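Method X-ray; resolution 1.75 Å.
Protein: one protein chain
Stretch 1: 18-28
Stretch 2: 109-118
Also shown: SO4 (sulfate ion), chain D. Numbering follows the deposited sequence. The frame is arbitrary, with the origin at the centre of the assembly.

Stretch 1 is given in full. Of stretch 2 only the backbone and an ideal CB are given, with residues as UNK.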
ATOM      1  N   PRO A  18      -6.172  -9.783  15.753  1.00 25.40           N
ATOM      2  CA  PRO A  18      -5.139  -8.912  15.181  1.00 23.61           C
ATOM      3  C   PRO A  18      -4.202  -8.366  16.245  1.00 25.13           C
ATOM      4  O   PRO A  18      -4.616  -8.020  17.350  1.00 29.30           O
ATOM      5  CB  PRO A  18      -5.942  -7.773  14.540  1.00 23.87           C
ATOM      6  CG  PRO A  18      -7.334  -8.417  14.301  1.00 26.00           C
ATOM      7  CD  PRO A  18      -7.538  -9.319  15.439  1.00 29.05           C
ATOM      8  N   LYS A  19      -2.915  -8.306  15.892  1.00 23.83           N
ATOM      9  CA  LYS A  19      -1.892  -7.767  16.796  1.00 27.50           C
ATOM     10  C   LYS A  19      -1.474  -6.349  16.406  1.00 27.33           C
ATOM     11  O   LYS A  19      -0.788  -5.664  17.200  1.00 26.24           O
ATOM     12  CB  LYS A  19      -0.652  -8.696  16.834  1.00 25.57           C
ATOM     13  CG  LYS A  19      -0.870 -10.052  17.547  1.00 39.01           C
ATOM     14  CD  LYS A  19       0.461 -10.666  18.010  1.00 46.81           C
ATOM     15  CE  LYS A  19       0.307 -12.089  18.558  1.00 57.95           C
ATOM     16  NZ  LYS A  19       1.558 -12.530  19.340  1.00 57.41           N
ATOM     17  N   ASN A  20      -1.904  -5.889  15.247  1.00 24.55           N
ATOM     18  CA  ASN A  20      -1.613  -4.555  14.749  1.00 26.37           C
ATOM     19  C   ASN A  20      -2.656  -4.185  13.695  1.00 25.76           C
ATOM     20  O   ASN A  20      -3.489  -5.007  13.280  1.00 24.04           O
ATOM     21  CB  ASN A  20      -0.190  -4.501  14.151  1.00 22.10           C
ATOM     22  CG  ASN A  20      -0.027  -5.507  13.051  1.00 21.92           C
ATOM     23  OD1 ASN A  20      -0.701  -5.398  12.027  1.00 21.71           O
ATOM     24  ND2 ASN A  20       0.838  -6.516  13.267  1.00 23.19           N
ATOM     25  N   ILE A  21      -2.567  -2.939  13.212  1.00 20.40           N
ATOM     26  CA  ILE A  21      -3.594  -2.423  12.326  1.00 21.58           C
ATOM     27  C   ILE A  21      -3.586  -3.134  10.987  1.00 21.36           C
ATOM     28  O   ILE A  21      -4.641  -3.239  10.338  1.00 21.50           O
ATOM     29  CB  ILE A  21      -3.431  -0.892  12.145  1.00 24.49           C
ATOM     30  CG1 ILE A  21      -4.657  -0.313  11.457  1.00 24.38           C
ATOM     31  CG2 ILE A  21      -2.099  -0.562  11.366  1.00 23.39           C
ATOM     32  CD1 ILE A  21      -4.762   1.234  11.625  1.00 23.57           C
ATOM     33  N   PHE A  22      -2.437  -3.654  10.549  1.00 18.75           N
ATOM     34  CA  PHE A  22      -2.381  -4.354   9.269  1.00 20.21           C
ATOM     35  C   PHE A  22      -3.038  -5.728   9.379  1.00 21.62           C
ATOM     36  O   PHE A  22      -3.732  -6.149   8.454  1.00 19.69           O
ATOM     37  CB  PHE A  22      -0.920  -4.479   8.784  1.00 20.99           C
ATOM     38  CG  PHE A  22      -0.244  -3.117   8.732  1.00 22.05           C
ATOM     39  CD1 PHE A  22      -0.615  -2.200   7.736  1.00 19.30           C
ATOM     40  CD2 PHE A  22       0.609  -2.721   9.731  1.00 24.67           C
ATOM     41  CE1 PHE A  22      -0.098  -0.896   7.729  1.00 23.03           C
ATOM     42  CE2 PHE A  22       1.143  -1.398   9.739  1.00 26.36           C
ATOM     43  CZ  PHE A  22       0.779  -0.501   8.727  1.00 24.59           C
ATOM     44  N   ASP A  23      -2.814  -6.438  10.491  1.00 21.79           N
ATOM     45  CA  ASP A  23      -3.590  -7.663  10.748  1.00 22.35           C
ATOM     46  C   ASP A  23      -5.085  -7.363  10.709  1.00 23.30           C
ATOM     47  O   ASP A  23      -5.890  -8.181  10.258  1.00 21.65           O
ATOM     48  CB  ASP A  23      -3.306  -8.248  12.137  1.00 20.63           C
ATOM     49  CG  ASP A  23      -1.967  -8.947  12.260  1.00 21.74           C
ATOM     50  OD1 ASP A  23      -1.365  -9.419  11.270  1.00 24.13           O
ATOM     51  OD2 ASP A  23      -1.510  -9.067  13.435  1.00 25.94           O
ATOM     52  N   GLU A  24      -5.491  -6.249  11.304  1.00 19.36           N
ATOM     53  CA  GLU A  24      -6.909  -5.946  11.376  1.00 23.26           C
ATOM     54  C   GLU A  24      -7.494  -5.772   9.972  1.00 22.84           C
ATOM     55  O   GLU A  24      -8.535  -6.355   9.628  1.00 23.41           O
ATOM     56  CB  GLU A  24      -7.054  -4.692  12.249  1.00 28.70           C
ATOM     57  CG  GLU A  24      -8.397  -4.322  12.664  1.00 32.71           C
ATOM     58  CD  GLU A  24      -8.329  -3.048  13.508  1.00 33.33           C
ATOM     59  OE1 GLU A  24      -8.203  -1.975  12.878  1.00 26.74           O
ATOM     60  OE2 GLU A  24      -8.373  -3.155  14.760  1.00 29.66           O
ATOM     61  N   ILE A  25      -6.810  -5.005   9.129  1.00 18.89           N
ATOM     62  CA  ILE A  25      -7.235  -4.841   7.737  1.00 19.86           C
ATOM     63  C   ILE A  25      -7.234  -6.181   6.997  1.00 21.60           C
ATOM     64  O   ILE A  25      -8.198  -6.501   6.280  1.00 20.63           O
ATOM     65  CB  ILE A  25      -6.340  -3.824   7.003  1.00 20.98           C
ATOM     66  CG1 ILE A  25      -6.478  -2.419   7.629  1.00 19.16           C
ATOM     67  CG2 ILE A  25      -6.722  -3.779   5.501  1.00 23.16           C
ATOM     68  CD1 ILE A  25      -5.293  -1.414   7.201  1.00 21.00           C
ATOM     69  N   TYR A  26      -6.159  -6.957   7.147  1.00 19.72           N
ATOM     70  CA  TYR A  26      -6.058  -8.240   6.452  1.00 17.50           C
ATOM     71  C   TYR A  26      -7.203  -9.162   6.879  1.00 21.00           C
ATOM     72  O   TYR A  26      -7.907  -9.747   6.036  1.00 19.13           O
ATOM     73  CB  TYR A  26      -4.690  -8.882   6.759  1.00 17.00           C
ATOM     74  CG  TYR A  26      -4.487 -10.227   6.105  1.00 17.84           C
ATOM     75  CD1 TYR A  26      -5.011 -11.391   6.686  1.00 16.79           C
ATOM     76  CD2 TYR A  26      -3.744 -10.348   4.904  1.00 19.20           C
ATOM     77  CE1 TYR A  26      -4.829 -12.625   6.064  1.00 19.25           C
ATOM     78  CE2 TYR A  26      -3.569 -11.590   4.283  1.00 19.73           C
ATOM     79  CZ  TYR A  26      -4.103 -12.706   4.873  1.00 22.76           C
ATOM     80  OH  TYR A  26      -3.946 -13.942   4.329  1.00 23.42           O
ATOM     81  N   GLN A  27      -7.396  -9.303   8.197  1.00 18.58           N
ATOM     82  CA  GLN A  27      -8.374 -10.283   8.687  1.00 18.69           C
ATOM     83  C   GLN A  27      -9.793  -9.849   8.389  1.00 20.72           C
ATOM     84  O   GLN A  27     -10.651 -10.684   8.090  1.00 22.28           O
ATOM     85  CB  GLN A  27      -8.174 -10.497  10.197  1.00 22.11           C
ATOM     86  CG  GLN A  27      -6.819 -11.208  10.439  1.00 22.01           C
ATOM     87  CD  GLN A  27      -6.475 -11.439  11.900  1.00 27.32           C
ATOM     88  OE1 GLN A  27      -5.304 -11.319  12.273  1.00 25.81           O
ATOM     89  NE2 GLN A  27      -7.475 -11.788  12.746  1.00 26.23           N
ATOM     90  N   GLU A  28     -10.093  -8.556   8.542  1.00 20.45           N
ATOM     91  CA  GLU A  28     -11.476  -8.174   8.264  1.00 20.42           C
ATOM     92  C   GLU A  28     -11.752  -8.252   6.770  1.00 19.89           C
ATOM     93  O   GLU A  28     -12.882  -8.587   6.379  1.00 21.57           O
ATOM     94  CB  GLU A  28     -11.741  -6.777   8.797  1.00 24.81           C
ATOM     95  CG  GLU A  28     -13.177  -6.253   8.595  1.00 25.70           C
ATOM     96  CD  GLU A  28     -14.260  -6.965   9.396  1.00 36.32           C
ATOM     97  OE1 GLU A  28     -13.968  -7.799  10.275  1.00 32.72           O
ATOM     98  OE2 GLU A  28     -15.432  -6.612   9.150  1.00 34.82           O
ATOM     99  N   UNK A 109       4.651  -3.220   2.238  1.00 22.52           N
ATOM    100  CA  UNK A 109       4.154  -4.589   2.202  1.00 21.22           C
ATOM    101  C   UNK A 109       4.174  -5.166   3.613  1.00 20.16           C
ATOM    102  O   UNK A 109       5.239  -5.269   4.211  1.00 21.30           O
ATOM    103  CB  UNK A 109       4.986  -5.450   1.250  1.00 21.22           C
ATOM    104  N   UNK A 110       3.004  -5.574   4.114  1.00 20.77           N
ATOM    105  CA  UNK A 110       2.915  -6.190   5.426  1.00 21.26           C
ATOM    106  C   UNK A 110       2.788  -7.700   5.248  1.00 20.75           C
ATOM    107  O   UNK A 110       1.783  -8.179   4.703  1.00 21.42           O
ATOM    108  CB  UNK A 110       1.735  -5.627   6.221  1.00 21.26           C
ATOM    109  N   UNK A 111       3.806  -8.449   5.717  1.00 20.23           N
ATOM    110  CA  UNK A 111       3.851  -9.891   5.558  1.00 19.72           C
ATOM    111  C   UNK A 111       3.294 -10.518   6.835  1.00 23.03           C
ATOM    112  O   UNK A 111       3.729 -10.178   7.939  1.00 21.94           O
ATOM    113  CB  UNK A 111       5.273 -10.377   5.269  1.00 19.72           C
ATOM    114  N   UNK A 112       2.278 -11.359   6.668  1.00 20.93           N
ATOM    115  CA  UNK A 112       1.554 -11.929   7.806  1.00 20.86           C
ATOM    116  C   UNK A 112       2.430 -12.837   8.645  1.00 22.61           C
ATOM    117  O   UNK A 112       2.308 -12.859   9.877  1.00 23.42           O
ATOM    118  CB  UNK A 112       0.330 -12.707   7.318  1.00 20.86           C
ATOM    119  N   UNK A 113       3.272 -13.638   8.006  1.00 20.63           N
ATOM    120  CA  UNK A 113       3.930 -14.710   8.746  1.00 21.45           C
ATOM    121  C   UNK A 113       5.015 -14.218   9.706  1.00 26.83           C
ATOM    122  O   UNK A 113       5.352 -14.962  10.634  1.00 25.97           O
ATOM    123  CB  UNK A 113       4.542 -15.706   7.759  1.00 21.45           C
ATOM    124  N   UNK A 114       5.531 -12.997   9.537  1.00 22.10           N
ATOM    125  CA  UNK A 114       6.550 -12.463  10.429  1.00 21.82           C
ATOM    126  C   UNK A 114       6.120 -11.105  10.968  1.00 23.70           C
ATOM    127  O   UNK A 114       6.956 -10.374  11.549  1.00 25.32           O
ATOM    128  CB  UNK A 114       7.894 -12.351   9.707  1.00 21.82           C
ATOM    129  N   UNK A 115       4.829 -10.761  10.807  1.00 22.09           N
ATOM    130  CA  UNK A 115       4.249  -9.502  11.275  1.00 20.26           C
ATOM    131  C   UNK A 115       5.177  -8.327  10.997  1.00 23.25           C
ATOM    132  O   UNK A 115       5.561  -7.575  11.894  1.00 22.85           O
ATOM    133  CB  UNK A 115       3.942  -9.581  12.772  1.00 20.26           C
ATOM    134  N   UNK A 116       5.595  -8.198   9.741  1.00 22.49           N
ATOM    135  CA  UNK A 116       6.600  -7.193   9.393  1.00 21.11           C
ATOM    136  C   UNK A 116       6.048  -6.299   8.298  1.00 20.79           C
ATOM    137  O   UNK A 116       5.487  -6.799   7.315  1.00 22.65           O
ATOM    138  CB  UNK A 116       7.909  -7.848   8.948  1.00 21.11           C
ATOM    139  N   UNK A 117       6.158  -4.967   8.488  1.00 22.55           N
ATOM    140  CA  UNK A 117       5.851  -3.989   7.454  1.00 23.13           C
ATOM    141  C   UNK A 117       7.178  -3.533   6.837  1.00 26.80           C
ATOM    142  O   UNK A 117       8.015  -2.963   7.538  1.00 23.55           O
ATOM    143  CB  UNK A 117       5.061  -2.807   8.020  1.00 23.13           C
ATOM    144  N   UNK A 118       7.342  -3.738   5.543  1.00 21.03           N
ATOM    145  CA  UNK A 118       8.556  -3.361   4.812  1.00 23.93           C
ATOM    146  C   UNK A 118       8.201  -2.236   3.850  1.00 25.81           C
ATOM    147  O   UNK A 118       7.344  -2.407   2.976  1.00 23.61           O
ATOM    148  CB  UNK A 118       9.153  -4.554   4.064  1.00 23.93           C
TER
HETATM  149  S   SO4 D 301      -2.637 -16.411   8.194  1.00 29.44           S
HETATM  150  O1  SO4 D 301      -1.868 -15.273   7.726  1.00 31.35           O
HETATM  151  O2  SO4 D 301      -2.131 -16.894   9.456  1.00 35.94           O
HETATM  152  O3  SO4 D 301      -2.585 -17.435   7.164  1.00 33.28           O
HETATM  153  O4  SO4 D 301      -3.960 -15.977   8.461  1.00 31.34           O

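Stretch 2 runs as a strand, turns, and returns as a second strand, with positions 110, 112, 115 and 117 lying near stretch 1. Positions 109 and 111 alternate with 110 along the first strand and have nothing of stretch 1 within 5.5 Å of their ideal CB atoms, so many side chains would suit. They are Lys109, fully extended and out of reach of stretch 1, and Thr111, whose hydroxyl finds a partner at position 114.

At position 110 CA-to-CB points toward the helix, and the ideal CB lies 3.9 Å from Phe22 CB. A large apolar or aromatic group could cover Phe22, but the amide of Asn20 and the carboxylate of Asp23 lie farther along, so a polar tip would gain more. The residue is Tyr110. Phe22 CB sits over its ring face, 3.4 Å from Tyr110 CG, while the two aromatic rings are slid apart and barely overlap. Its hydroxyl accepts from Asn20 (ND2 to Tyr110 OH, 2.9 Å) and donates to Asp23 (Tyr110 OH to OD1, 2.6 Å).

Position 112 also points toward stretch 1, its ideal CB 5.1 Å from Tyr26 CZ and 5.4 Å from Asp23 OD1. An aromatic face, a carboxylate and the sulfate beyond favour a long cation, lysine or arginine. Arg112 lays CD and NE over the Tyr26 ring. Arg112 NH1 bridges Asp23 OD1 (2.9 Å, a salt bridge with a weak hydrogen bond) and Gln27 OE1 (2.8 Å); its NE and NH2 donate to sulfate O1 (2.9 Å) and O4 (2.8 Å), respectively.

At 113 CA-to-CB points away and 114 is out of reach, so stretch 1 sets no demand and many side chains, polar ones among them, would do. Gln113 brings NE2 to 3.1 Å from sulfate O1; Asp114 OD1 accepts from Thr111 OG1 (2.6 Å).

Position 115 has phi/psi of 42/53, a left-handed conformation that glycine or asparagine adopts readily. CA-to-CB points sideways, yet the second oxygen of Asp23 is within a long side chain's reach. Arg115 extends to it, NH2 forming a 2.4 Å salt bridge with Asp23 OD2, and Lys19 CD lies over the guanidinium face, 3.5 Å from Arg115 NE.

CA-to-CB at 116 points away from stretch 1, which leaves the choice open; a beta-branched residue would suit a strand. Thr116 OG1 donates to Asp114 O (2.8 Å). Position 117 faces the Phe22 ring, its ideal CB 4.5 Å from Phe22 CE2, which calls for an aliphatic or aromatic residue. Leu117 puts CD2 3.8 Å from Phe22 CZ. Position 118 is out of reach and undemanding: Thr118.

Stretch 2, residues 109-118: KYTRQDRTLT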
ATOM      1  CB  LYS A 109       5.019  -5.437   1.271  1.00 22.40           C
ATOM      2  CG  LYS A 109       4.473  -6.875   1.162  1.00 25.09           C
ATOM      3  CD  LYS A 109       5.188  -7.565  -0.014  1.00 35.19           C
ATOM      4  CE  LYS A 109       5.033  -9.082  -0.046  1.00 41.14           C
ATOM      5  NZ  LYS A 109       5.841  -9.795  -1.160  1.00 43.83           N
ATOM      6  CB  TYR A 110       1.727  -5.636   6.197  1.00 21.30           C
ATOM      7  CG  TYR A 110       1.511  -6.402   7.478  1.00 19.99           C
ATOM      8  CD1 TYR A 110       2.324  -6.141   8.589  1.00 21.01           C
ATOM      9  CD2 TYR A 110       0.520  -7.380   7.569  1.00 21.06           C
ATOM     10  CE1 TYR A 110       2.135  -6.826   9.761  1.00 19.41           C
ATOM     11  CE2 TYR A 110       0.306  -8.083   8.755  1.00 20.88           C
ATOM     12  CZ  TYR A 110       1.127  -7.787   9.850  1.00 19.32           C
ATOM     13  OH  TYR A 110       0.995  -8.432  11.068  1.00 21.87           O
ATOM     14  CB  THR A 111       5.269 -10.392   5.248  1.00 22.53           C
ATOM     15  OG1 THR A 111       6.281  -9.627   5.966  1.00 22.83           O
ATOM     16  CG2 THR A 111       5.524 -10.197   3.731  1.00 26.99           C
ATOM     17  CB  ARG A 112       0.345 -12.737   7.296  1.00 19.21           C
ATOM     18  CG  ARG A 112      -0.787 -11.784   6.841  1.00 18.95           C
ATOM     19  CD  ARG A 112      -1.669 -11.417   8.040  1.00 20.30           C
ATOM     20  NE  ARG A 112      -2.462 -12.552   8.525  1.00 20.72           N
ATOM     21  CZ  ARG A 112      -3.274 -12.487   9.576  1.00 20.54           C
ATOM     22  NH1 ARG A 112      -3.345 -11.344  10.280  1.00 23.98           N
ATOM     23  NH2 ARG A 112      -4.031 -13.585   9.902  1.00 20.08           N
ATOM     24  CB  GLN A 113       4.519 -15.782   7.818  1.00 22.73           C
ATOM     25  CG  GLN A 113       3.408 -16.501   6.956  1.00 21.70           C
ATOM     26  CD  GLN A 113       2.209 -16.937   7.800  1.00 24.84           C
ATOM     27  OE1 GLN A 113       2.366 -17.643   8.774  1.00 24.54           O
ATOM     28  NE2 GLN A 113       1.033 -16.456   7.460  1.00 23.08           N
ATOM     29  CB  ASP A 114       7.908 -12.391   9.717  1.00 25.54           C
ATOM     30  CG  ASP A 114       7.864 -11.520   8.464  1.00 27.41           C
ATOM     31  OD1 ASP A 114       6.810 -10.906   8.186  1.00 25.87           O
ATOM     32  OD2 ASP A 114       8.903 -11.453   7.768  1.00 30.73           O
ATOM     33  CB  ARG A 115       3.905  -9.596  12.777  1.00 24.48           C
ATOM     34  CG  ARG A 115       2.730 -10.602  13.016  1.00 24.04           C
ATOM     35  CD  ARG A 115       2.137 -10.544  14.454  1.00 33.08           C
ATOM     36  NE  ARG A 115       1.387 -11.804  14.833  1.00 43.07           N
ATOM     37  CZ  ARG A 115       0.132 -12.108  14.460  1.00 63.72           C
ATOM     38  NH1 ARG A 115      -0.422 -13.242  14.872  1.00 64.82           N
ATOM     39  NH2 ARG A 115      -0.589 -11.304  13.671  1.00 57.87           N
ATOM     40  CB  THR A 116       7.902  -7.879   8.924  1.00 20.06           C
ATOM     41  OG1 THR A 116       8.495  -8.606  10.024  1.00 24.90           O
ATOM     42  CG2 THR A 116       8.930  -6.813   8.443  1.00 23.91           C
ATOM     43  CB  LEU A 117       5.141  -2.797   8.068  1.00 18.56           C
ATOM     44  CG  LEU A 117       4.856  -1.671   7.087  1.00 22.26           C
ATOM     45  CD1 LEU A 117       3.699  -2.083   6.114  1.00 23.45           C
ATOM     46  CD2 LEU A 117       4.454  -0.433   7.849  1.00 26.59           C
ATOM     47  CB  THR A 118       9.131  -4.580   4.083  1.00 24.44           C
ATOM     48  OG1 THR A 118       9.415  -5.622   5.036  1.00 25.73           O
ATOM     49  CG2 THR A 118      10.430  -4.241   3.338  1.00 28.16           C
TER
HETATM   50  O   HOH W   1      -0.189 -12.165  10.945  1.00 22.57           O
HETATM   51  O   HOH W   2      -3.394 -12.199  14.287  1.00 33.24           O
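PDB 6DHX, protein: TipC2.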